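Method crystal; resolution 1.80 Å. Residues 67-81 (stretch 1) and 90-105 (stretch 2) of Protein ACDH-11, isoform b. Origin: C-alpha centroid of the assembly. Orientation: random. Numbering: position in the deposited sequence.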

# COMPACT_ATOMS: atom_id res chain seq x y z
N HIS B 67 -17.00 -12.44 10.54
CA HIS B 67 -16.36 -12.27 9.22
C HIS B 67 -16.42 -10.83 8.87
O HIS B 67 -15.43 -10.27 8.46
N LEU B 68 -17.57 -10.19 9.15
CA LEU B 68 -17.69 -8.75 8.89
C LEU B 68 -16.68 -7.94 9.65
O LEU B 68 -15.99 -7.05 9.08
N GLY B 69 -16.56 -8.24 10.97
CA GLY B 69 -15.56 -7.52 11.81
C GLY B 69 -14.13 -7.71 11.34
O GLY B 69 -13.33 -6.78 11.31
N ARG B 70 -13.82 -8.92 10.91
CA ARG B 70 -12.52 -9.21 10.27
C ARG B 70 -12.26 -8.42 9.03
O ARG B 70 -11.20 -7.77 8.92
N GLN B 71 -13.23 -8.36 8.15
CA GLN B 71 -13.12 -7.51 6.97
C GLN B 71 -12.86 -6.05 7.23
O GLN B 71 -12.11 -5.42 6.51
N ALA B 72 -13.47 -5.51 8.32
CA ALA B 72 -13.30 -4.11 8.68
C ALA B 72 -11.88 -3.81 9.13
O ALA B 72 -11.42 -2.67 9.01
N GLU B 73 -11.18 -4.81 9.58
CA GLU B 73 -9.76 -4.65 9.87
C GLU B 73 -8.88 -4.77 8.60
O GLU B 73 -7.77 -4.19 8.54
N LEU B 74 -9.29 -5.64 7.67
CA LEU B 74 -8.54 -5.85 6.43
C LEU B 74 -8.68 -4.75 5.44
O LEU B 74 -7.80 -4.56 4.61
N GLU B 75 -9.73 -3.96 5.53
CA GLU B 75 -9.94 -2.82 4.62
C GLU B 75 -10.23 -1.58 5.46
O GLU B 75 -11.38 -1.13 5.63
N GLN B 76 -9.15 -0.99 5.92
CA GLN B 76 -9.25 0.10 6.88
C GLN B 76 -9.66 1.41 6.25
O GLN B 76 -9.52 1.59 5.07
N PRO B 77 -10.21 2.31 7.03
CA PRO B 77 -10.71 3.57 6.50
C PRO B 77 -9.62 4.45 5.91
O PRO B 77 -8.47 4.42 6.41
N ARG B 78 -9.99 5.25 4.94
CA ARG B 78 -9.10 6.21 4.33
C ARG B 78 -9.81 7.52 4.19
O ARG B 78 -11.04 7.61 4.24
N LEU B 79 -9.01 8.58 4.08
CA LEU B 79 -9.46 9.97 3.99
C LEU B 79 -8.85 10.64 2.78
O LEU B 79 -7.61 10.53 2.57
N GLU B 80 -9.65 11.26 1.93
CA GLU B 80 -9.17 12.10 0.83
C GLU B 80 -9.62 13.49 1.00
O GLU B 80 -10.81 13.77 0.99
N HIS B 81 -8.65 14.38 1.16
CA HIS B 81 -8.95 15.77 1.41
C HIS B 81 -9.65 16.41 0.24
O HIS B 81 -10.60 17.15 0.47
N ASP B 90 -13.06 16.26 1.91
CA ASP B 90 -12.98 15.49 3.15
C ASP B 90 -13.74 14.15 2.99
O ASP B 90 -14.60 13.77 3.78
N LYS B 91 -13.40 13.41 1.97
CA LYS B 91 -14.17 12.18 1.72
C LYS B 91 -13.61 11.06 2.58
O LYS B 91 -12.42 10.72 2.47
N LEU B 92 -14.45 10.49 3.42
CA LEU B 92 -14.07 9.34 4.24
C LEU B 92 -14.50 8.09 3.52
O LEU B 92 -15.67 7.99 3.14
N ILE B 93 -13.56 7.18 3.27
CA ILE B 93 -13.81 5.96 2.57
C ILE B 93 -13.77 4.82 3.56
O ILE B 93 -12.72 4.53 4.14
N VAL B 94 -14.92 4.22 3.84
CA VAL B 94 -14.97 3.11 4.82
C VAL B 94 -15.57 1.89 4.12
O VAL B 94 -16.39 2.02 3.20
N CYS B 95 -15.16 0.72 4.54
CA CYS B 95 -15.57 -0.50 3.87
C CYS B 95 -17.07 -0.75 4.04
O CYS B 95 -17.69 -0.27 4.99
N ASN B 96 -17.62 -1.53 3.12
CA ASN B 96 -19.02 -1.88 3.17
C ASN B 96 -19.36 -2.62 4.44
O ASN B 96 -20.46 -2.44 5.02
N GLU B 97 -18.43 -3.41 4.92
CA GLU B 97 -18.69 -4.22 6.11
C GLU B 97 -18.87 -3.38 7.46
O GLU B 97 -19.69 -3.77 8.31
N TRP B 98 -18.17 -2.25 7.59
CA TRP B 98 -18.34 -1.33 8.67
C TRP B 98 -19.84 -0.87 8.66
O TRP B 98 -20.51 -0.91 9.71
N HIS B 99 -20.32 -0.43 7.52
CA HIS B 99 -21.68 -0.01 7.39
C HIS B 99 -22.65 -1.14 7.74
O HIS B 99 -23.68 -0.89 8.38
N LYS B 100 -22.39 -2.34 7.25
CA LYS B 100 -23.23 -3.50 7.51
C LYS B 100 -23.31 -3.81 8.98
O LYS B 100 -24.42 -4.05 9.51
N LEU B 101 -22.20 -3.71 9.68
CA LEU B 101 -22.18 -3.90 11.14
C LEU B 101 -23.08 -2.90 11.88
O LEU B 101 -23.83 -3.26 12.77
N LYS B 102 -23.02 -1.63 11.47
CA LYS B 102 -23.90 -0.62 12.06
C LYS B 102 -25.36 -0.93 11.84
O LYS B 102 -26.21 -0.72 12.69
N GLN B 103 -25.68 -1.38 10.65
CA GLN B 103 -27.02 -1.80 10.35
C GLN B 103 -27.52 -2.95 11.19
O GLN B 103 -28.68 -2.94 11.63
N ILE B 104 -26.68 -3.93 11.36
CA ILE B 104 -26.96 -5.07 12.21
C ILE B 104 -27.22 -4.63 13.68
O ILE B 104 -28.17 -5.13 14.31
N CYS B 105 -26.42 -3.69 14.17
CA CYS B 105 -26.63 -3.11 15.50
C CYS B 105 -28.02 -2.51 15.68
O CYS B 105 -28.67 -2.70 16.73

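Residues 67-81 and 90-105 of ACDH-11 meet as an antiparallel strand pair joined to a helix pair, burying 939 Å² in all. The strands are held by backbone bonds: Ile93 N to Arg78 O (2.7 Å), Arg78 N to Ile93 O (2.9 Å), Lys91 N to Glu80 O (2.8 Å) and Glu80 N to Lys91 O (2.9 Å); a further hydrogen bond, Asp90 N to His81 O (3.0 Å), lies next to the last of these pairs, where the chain turns a corner at His81. This register places Arg78, Glu80, Lys91 and Ile93 on one face of the sheet and Leu79 and Leu92 on the other.

On the first face, charge adds to the backbone bonds. Glu80 (chi1 m, chi2 t) makes two long salt bridges, from OE1 to Lys91 NZ (3.9 Å) and, within its own strand, from OE2 to Arg78 NH1 (4.0 Å). Lys91 is t at chi1 and chi2, and its chi3 of 91° lies between wells. Ile93 (m, t) is the apolar floor of this cluster: its CG2 lies over one face of the Arg78 guanidinium, while its CD1 comes within 3.4 Å of both Arg78 NH1 and Glu80 OE2.

Four waters fill polar gaps between the stretches. Waters 1 and 2 both donate to Glu97 OE2, at 2.7 and 2.5 Å from their O atoms; water 1 also lies 3.2 Å from His67 NE2, and water 2 donates to Gln71 OE1 (O to OE1 2.6 Å). Water 3 accepts from Cys95 N (2.8 Å to its O) and donates to Glu75 O (2.7 Å from its O), linking the end of one helix to the start of the other. Water 4 donates to Gln76 O and Ile93 O, its O 2.9 Å from each.

Beyond the waters, Cys95 (chi1 p) points toward the first stretch. Its SG packs 4.1 Å from Ala72 CB and caps its own helix by accepting a weak bond from Trp98 N (3.5 Å).

The helices run at 142° to one another, their axes approaching to 8.3 Å. Leu68 (m, t) is the knob here, seated among Glu97, Lys100, Leu101 and Ile104: its CD2 lies 3.6 Å from Glu97 CG, its CD1 3.6 Å from Lys100 CG and 3.5 Å from Ile104 CD1, and its CB 3.8 Å from Leu101 CD2. Glu97 (m, p) points toward the first helix: its CG packs on Leu68 CD2, and its carboxylate carbon CD lies 3.6 Å from Gln71 CB, while OE2 takes bonds from waters 1 and 2.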

# COMPACT_ATOMS: atom_id res chain seq x y z
CB HIS B 67 -17.08 -13.08 8.14
CG HIS B 67 -16.70 -12.70 6.72
ND1 HIS B 67 -15.52 -13.11 6.12
CD2 HIS B 67 -17.35 -11.96 5.77
CE1 HIS B 67 -15.45 -12.64 4.88
NE2 HIS B 67 -16.55 -11.95 4.65
CB LEU B 68 -19.08 -8.18 9.21
CG LEU B 68 -20.24 -8.68 8.39
CD1 LEU B 68 -21.60 -8.18 8.91
CD2 LEU B 68 -20.08 -8.37 6.92
CB ARG B 70 -12.32 -10.69 10.08
CG ARG B 70 -11.00 -11.07 9.42
CD ARG B 70 -9.83 -10.63 10.30
NE ARG B 70 -8.57 -11.15 9.76
CZ ARG B 70 -7.37 -10.71 10.11
NH1 ARG B 70 -7.24 -9.79 11.04
NH2 ARG B 70 -6.29 -11.27 9.53
CB GLN B 71 -14.30 -7.67 6.05
CG GLN B 71 -14.44 -9.04 5.42
CD GLN B 71 -13.15 -9.53 4.69
OE1 GLN B 71 -12.70 -8.92 3.78
NE2 GLN B 71 -12.59 -10.61 5.13
CB ALA B 72 -14.31 -3.71 9.76
CB GLU B 73 -9.36 -5.69 10.91
CG GLU B 73 -7.88 -5.86 11.22
CD GLU B 73 -7.33 -4.80 12.15
OE1 GLU B 73 -8.11 -3.95 12.62
OE2 GLU B 73 -6.05 -4.77 12.36
CB LEU B 74 -8.90 -7.19 5.81
CG LEU B 74 -8.63 -8.41 6.65
CD1 LEU B 74 -9.21 -9.62 6.00
CD2 LEU B 74 -7.15 -8.53 6.98
CB GLU B 75 -11.10 -3.04 3.64
CG GLU B 75 -10.83 -4.18 2.70
CD GLU B 75 -9.83 -3.91 1.59
OE1 GLU B 75 -9.38 -2.73 1.36
OE2 GLU B 75 -9.52 -4.95 0.88
CB GLN B 76 -7.86 0.26 7.52
CG GLN B 76 -7.50 -0.99 8.30
CD GLN B 76 -6.00 -1.04 8.70
OE1 GLN B 76 -5.30 -0.01 8.73
NE2 GLN B 76 -5.57 -2.22 9.08
CB PRO B 77 -11.29 4.30 7.73
CG PRO B 77 -11.22 3.35 8.81
CD PRO B 77 -10.51 2.14 8.46
CB ARG B 78 -8.65 5.73 2.91
CG ARG B 78 -7.97 4.38 2.93
CD ARG B 78 -7.53 3.89 1.52
NE ARG B 78 -8.54 3.11 0.77
CZ ARG B 78 -9.18 3.58 -0.29
NH1 ARG B 78 -9.00 4.84 -0.69
NH2 ARG B 78 -10.03 2.80 -0.97
CB LEU B 79 -9.09 10.74 5.26
CG LEU B 79 -9.28 12.23 5.23
CD1 LEU B 79 -10.77 12.54 5.07
CD2 LEU B 79 -8.67 12.93 6.47
CB GLU B 80 -9.70 11.60 -0.50
CG GLU B 80 -9.17 10.22 -0.82
CD GLU B 80 -9.73 9.58 -2.10
OE1 GLU B 80 -10.59 10.16 -2.80
OE2 GLU B 80 -9.31 8.43 -2.36
CB HIS B 81 -7.69 16.61 1.70
CG HIS B 81 -7.02 16.30 3.02
ND1 HIS B 81 -7.70 16.03 4.20
CD2 HIS B 81 -5.70 16.29 3.36
CE1 HIS B 81 -6.85 15.83 5.18
NE2 HIS B 81 -5.62 15.96 4.70
CB ASP B 90 -13.55 16.34 4.31
CG ASP B 90 -12.66 17.60 4.67
OD1 ASP B 90 -11.75 17.38 5.38
OD2 ASP B 90 -12.88 18.79 4.30
CB LYS B 91 -14.12 11.83 0.23
CG LYS B 91 -14.84 10.52 -0.07
CD LYS B 91 -15.20 10.38 -1.54
CE LYS B 91 -14.05 9.66 -2.19
NZ LYS B 91 -14.34 9.38 -3.63
CB LEU B 92 -14.82 9.46 5.55
CG LEU B 92 -14.50 8.46 6.62
CD1 LEU B 92 -13.07 8.63 7.10
CD2 LEU B 92 -15.46 8.66 7.79
CB ILE B 93 -12.80 5.73 1.49
CG1 ILE B 93 -12.90 6.86 0.42
CG2 ILE B 93 -13.07 4.38 0.81
CD1 ILE B 93 -11.62 7.01 -0.37
CB VAL B 94 -15.69 3.40 6.15
CG1 VAL B 94 -15.40 4.78 6.71
CG2 VAL B 94 -17.13 3.22 6.02
CB CYS B 95 -14.78 -1.70 4.34
SG CYS B 95 -15.02 -2.31 5.99
CB ASN B 96 -19.41 -2.75 1.98
CG ASN B 96 -19.59 -1.96 0.73
OD1 ASN B 96 -19.66 -0.70 0.74
ND2 ASN B 96 -19.76 -2.68 -0.38
CB GLU B 97 -17.66 -5.29 6.31
CG GLU B 97 -17.58 -6.35 5.22
CD GLU B 97 -16.74 -5.96 4.01
OE1 GLU B 97 -16.28 -4.81 3.87
OE2 GLU B 97 -16.47 -6.84 3.23
CB TRP B 98 -17.44 -0.12 8.51
CG TRP B 98 -17.60 0.90 9.52
CD1 TRP B 98 -18.38 2.03 9.42
CD2 TRP B 98 -17.00 0.94 10.84
NE1 TRP B 98 -18.22 2.79 10.55
CE2 TRP B 98 -17.46 2.12 11.47
CE3 TRP B 98 -16.15 0.08 11.57
CZ2 TRP B 98 -17.07 2.48 12.77
CZ3 TRP B 98 -15.76 0.47 12.89
CH2 TRP B 98 -16.23 1.65 13.45
CB HIS B 99 -21.98 0.58 6.00
CG HIS B 99 -21.20 1.82 5.70
ND1 HIS B 99 -21.31 2.99 6.44
CD2 HIS B 99 -20.28 2.08 4.73
CE1 HIS B 99 -20.47 3.89 5.97
NE2 HIS B 99 -19.83 3.36 4.94
CB LYS B 100 -22.77 -4.71 6.71
CG LYS B 100 -23.62 -5.95 6.90
CD LYS B 100 -25.07 -5.80 6.40
CE LYS B 100 -25.83 -7.11 6.64
NZ LYS B 100 -27.22 -7.15 6.17
CB LEU B 101 -20.78 -3.86 11.67
CG LEU B 101 -19.93 -5.10 11.34
CD1 LEU B 101 -18.44 -4.80 11.34
CD2 LEU B 101 -20.22 -6.25 12.26
CB LYS B 102 -23.57 0.76 11.50
CG LYS B 102 -22.21 1.26 11.99
CD LYS B 102 -21.77 2.49 11.20
CE LYS B 102 -22.51 3.75 11.46
NZ LYS B 102 -22.24 4.85 10.47
CB GLN B 103 -27.20 -2.10 8.86
CG GLN B 103 -26.84 -0.90 8.02
CD GLN B 103 -26.64 -1.23 6.52
OE1 GLN B 103 -26.71 -2.38 6.08
NE2 GLN B 103 -26.34 -0.20 5.75
CB ILE B 104 -25.86 -6.12 12.13
CG1 ILE B 104 -25.89 -6.81 10.74
CG2 ILE B 104 -26.03 -7.15 13.24
CD1 ILE B 104 -24.67 -7.69 10.51
CB CYS B 105 -25.57 -2.07 15.80
SG CYS B 105 -24.01 -2.87 16.17
O HOH W 1 -17.71 -9.29 3.30
O HOH W 2 -14.49 -7.95 2.11
O HOH W 3 -13.10 0.83 6.43
O HOH W 4 -11.80 1.94 3.27